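Local coordinates for protein 5'-methylthioadenosine nucleosidase / s-adenosylhomocysteine nucleosidase (Brucella melitensis bv. 1, PDB 4PR3) that is a nucleosidase of the phosphorylase superfamily, an alpha/beta protein built round a mixed sheet, and binds adenine, at residues 172-177 with 182-187. Residues are numbered along the deposited sequence; the frame is centred on the assembly and turned at random.
Sequences ACLRAC and VPLLGL
Between C177 and V182 the chain turns back on itself, so that helix segment 172-177 and strand segment 184-187 run antiparallel at 165°, their axes 9.2 Å apart at closest approach. One backbone bond spans the turn: V182 N donates to C177 O at 2.9 Å, bent at the hydrogen (134°) and tilted from the carbonyl plane. L184 and C177 carry most of the apolar contact. L184 CG stands anti to the backbone N, and from there its two methyls reach different parts of the helix. CD2 lies against the helix backbone, 3.6 Å from L174 CA, and also meets C173 CB at 4.3 Å. CD1 lies 4.1 Å from C177 SG, which chi1 of -65° sets anti to its own carbonyl carbon and so within reach of that methyl. A branched leucine suits this place because its two methyls reach residues one turn apart. L174 answers with its own CD1, 3.8 Å from L184 CD2, the two side chains slanting across each other. The small side chains of C173 and C177 are consistent with the close approach of the helix. Beta-branched V182 fits the extended approach to the strand; its CB lies 4.5 Å from C177 CB, and its side chain also touches M80 and V84, while L67 of helix 60-76 packs on C173. Pointing away from the strand, R175 forms a salt bridge with E62 of the second subunit. The chemistry of the contact is thus dispersive, apart from one polar link at the turn: buried hydrocarbon and sulfur seat helix 170-180 on the central sheet.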
ATOM      1  N   ALA A 172       0.049  -6.501  -1.721  1.00  8.02           N
ATOM      2  CA  ALA A 172      -0.419  -5.226  -2.242  1.00  9.26           C
ATOM      3  C   ALA A 172      -0.966  -5.395  -3.659  1.00 11.09           C
ATOM      4  O   ALA A 172      -1.925  -4.724  -4.048  1.00  9.29           O
ATOM      5  CB  ALA A 172       0.698  -4.203  -2.215  1.00  8.27           C
ATOM      6  N   CYS A 173      -0.354  -6.293  -4.426  1.00  8.68           N
ATOM      7  CA  CYS A 173      -0.825  -6.596  -5.771  1.00  7.71           C
ATOM      8  C   CYS A 173      -2.197  -7.244  -5.716  1.00 11.63           C
ATOM      9  O   CYS A 173      -3.076  -6.934  -6.521  1.00 11.60           O
ATOM     10  CB  CYS A 173       0.148  -7.529  -6.490  1.00  7.93           C
ATOM     11  SG  CYS A 173       1.774  -6.818  -6.811  1.00 15.56           S
ATOM     12  N   LEU A 174      -2.369  -8.145  -4.752  1.00 10.49           N
ATOM     13  CA  LEU A 174      -3.613  -8.881  -4.587  1.00  8.89           C
ATOM     14  C   LEU A 174      -4.794  -7.955  -4.350  1.00 10.29           C
ATOM     15  O   LEU A 174      -5.821  -8.063  -5.023  1.00 10.74           O
ATOM     16  CB  LEU A 174      -3.497  -9.872  -3.430  1.00 11.45           C
ATOM     17  CG  LEU A 174      -4.749 -10.724  -3.208  1.00 12.26           C
ATOM     18  CD1 LEU A 174      -5.066 -11.525  -4.462  1.00  9.69           C
ATOM     19  CD2 LEU A 174      -4.576 -11.639  -2.013  1.00 10.89           C
ATOM     20  N   ARG A 175      -4.648  -7.050  -3.387  1.00 11.58           N
ATOM     21  CA  ARG A 175      -5.723  -6.128  -3.038  1.00 10.76           C
ATOM     22  C   ARG A 175      -6.068  -5.223  -4.212  1.00  8.68           C
ATOM     23  O   ARG A 175      -7.223  -4.854  -4.396  1.00 10.39           O
ATOM     24  CB  ARG A 175      -5.352  -5.301  -1.809  1.00  8.12           C
ATOM     25  CG  ARG A 175      -5.138  -6.130  -0.559  1.00  8.31           C
ATOM     26  CD  ARG A 175      -6.400  -6.888  -0.157  1.00 10.99           C
ATOM     27  NE  ARG A 175      -7.507  -5.985   0.143  1.00 12.63           N
ATOM     28  CZ  ARG A 175      -8.642  -5.935  -0.546  1.00 17.48           C
ATOM     29  NH1 ARG A 175      -8.836  -6.748  -1.577  1.00 15.17           N
ATOM     30  NH2 ARG A 175      -9.589  -5.073  -0.199  1.00 19.75           N
ATOM     31  N   ALA A 176      -5.060  -4.883  -5.007  1.00  9.33           N
ATOM     32  CA  ALA A 176      -5.266  -4.100  -6.219  1.00 10.77           C
ATOM     33  C   ALA A 176      -6.051  -4.899  -7.263  1.00 13.30           C
ATOM     34  O   ALA A 176      -6.962  -4.373  -7.903  1.00 14.49           O
ATOM     35  CB  ALA A 176      -3.932  -3.641  -6.788  1.00  6.93           C
ATOM     36  N   CYS A 177      -5.695  -6.171  -7.425  1.00 10.74           N
ATOM     37  CA  CYS A 177      -6.372  -7.041  -8.381  1.00  9.95           C
ATOM     38  C   CYS A 177      -7.800  -7.365  -7.948  1.00 11.42           C
ATOM     39  O   CYS A 177      -8.707  -7.423  -8.776  1.00 13.14           O
ATOM     40  CB  CYS A 177      -5.582  -8.334  -8.586  1.00  9.91           C
ATOM     41  SG  CYS A 177      -3.962  -8.111  -9.355  1.00 11.65           S
ATOM     42  N   VAL A 182      -9.647  -8.742 -11.124  1.00 14.58           N
ATOM     43  CA  VAL A 182      -8.731  -9.624 -11.848  1.00 14.62           C
ATOM     44  C   VAL A 182      -8.101 -10.648 -10.894  1.00 14.25           C
ATOM     45  O   VAL A 182      -7.780 -10.318  -9.752  1.00 12.49           O
ATOM     46  CB  VAL A 182      -7.620  -8.813 -12.553  1.00 17.39           C
ATOM     47  CG1 VAL A 182      -6.796  -9.702 -13.476  1.00 15.48           C
ATOM     48  CG2 VAL A 182      -8.228  -7.668 -13.342  1.00 18.20           C
ATOM     49  N   PRO A 183      -7.951 -11.905 -11.344  1.00 11.99           N
ATOM     50  CA  PRO A 183      -7.253 -12.895 -10.516  1.00 10.37           C
ATOM     51  C   PRO A 183      -5.734 -12.708 -10.549  1.00  9.60           C
ATOM     52  O   PRO A 183      -5.199 -12.148 -11.508  1.00 10.11           O
ATOM     53  CB  PRO A 183      -7.645 -14.228 -11.158  1.00 11.12           C
ATOM     54  CG  PRO A 183      -7.946 -13.885 -12.574  1.00 10.88           C
ATOM     55  CD  PRO A 183      -8.570 -12.519 -12.534  1.00 11.70           C
ATOM     56  N   LEU A 184      -5.056 -13.179  -9.506  1.00  9.06           N
ATOM     57  CA  LEU A 184      -3.614 -12.995  -9.365  1.00  8.43           C
ATOM     58  C   LEU A 184      -2.879 -14.330  -9.221  1.00  7.54           C
ATOM     59  O   LEU A 184      -3.374 -15.252  -8.577  1.00  7.05           O
ATOM     60  CB  LEU A 184      -3.315 -12.107  -8.153  1.00  7.08           C
ATOM     61  CG  LEU A 184      -1.844 -11.941  -7.756  1.00  6.94           C
ATOM     62  CD1 LEU A 184      -1.109 -11.035  -8.729  1.00  8.45           C
ATOM     63  CD2 LEU A 184      -1.713 -11.432  -6.332  1.00  7.88           C
ATOM     64  N   LEU A 185      -1.697 -14.418  -9.822  1.00  7.95           N
ATOM     65  CA  LEU A 185      -0.833 -15.588  -9.676  1.00  8.27           C
ATOM     66  C   LEU A 185       0.585 -15.141  -9.318  1.00  7.37           C
ATOM     67  O   LEU A 185       1.178 -14.332 -10.026  1.00  7.98           O
ATOM     68  CB  LEU A 185      -0.831 -16.403 -10.970  1.00  7.79           C
ATOM     69  CG  LEU A 185      -0.073 -17.733 -11.043  1.00  9.12           C
ATOM     70  CD1 LEU A 185      -0.756 -18.648 -12.047  1.00  7.15           C
ATOM     71  CD2 LEU A 185       1.392 -17.536 -11.420  1.00  6.16           C
ATOM     72  N   GLY A 186       1.112 -15.633  -8.199  1.00  8.52           N
ATOM     73  CA  GLY A 186       2.481 -15.325  -7.817  1.00  6.83           C
ATOM     74  C   GLY A 186       3.538 -16.357  -8.176  1.00  6.72           C
ATOM     75  O   GLY A 186       3.261 -17.554  -8.224  1.00  6.80           O
ATOM     76  N   LEU A 187       4.764 -15.883  -8.389  1.00  8.65           N
ATOM     77  CA  LEU A 187       5.933 -16.743  -8.573  1.00  7.24           C
ATOM     78  C   LEU A 187       7.134 -16.113  -7.875  1.00  8.55           C
ATOM     79  O   LEU A 187       7.438 -14.946  -8.103  1.00  9.53           O
ATOM     80  CB  LEU A 187       6.247 -16.940 -10.059  1.00  7.07           C
ATOM     81  CG  LEU A 187       5.274 -17.746 -10.923  1.00  8.70           C
ATOM     82  CD1 LEU A 187       5.728 -17.738 -12.378  1.00  8.17           C
ATOM     83  CD2 LEU A 187       5.135 -19.175 -10.412  1.00  7.69           C
TER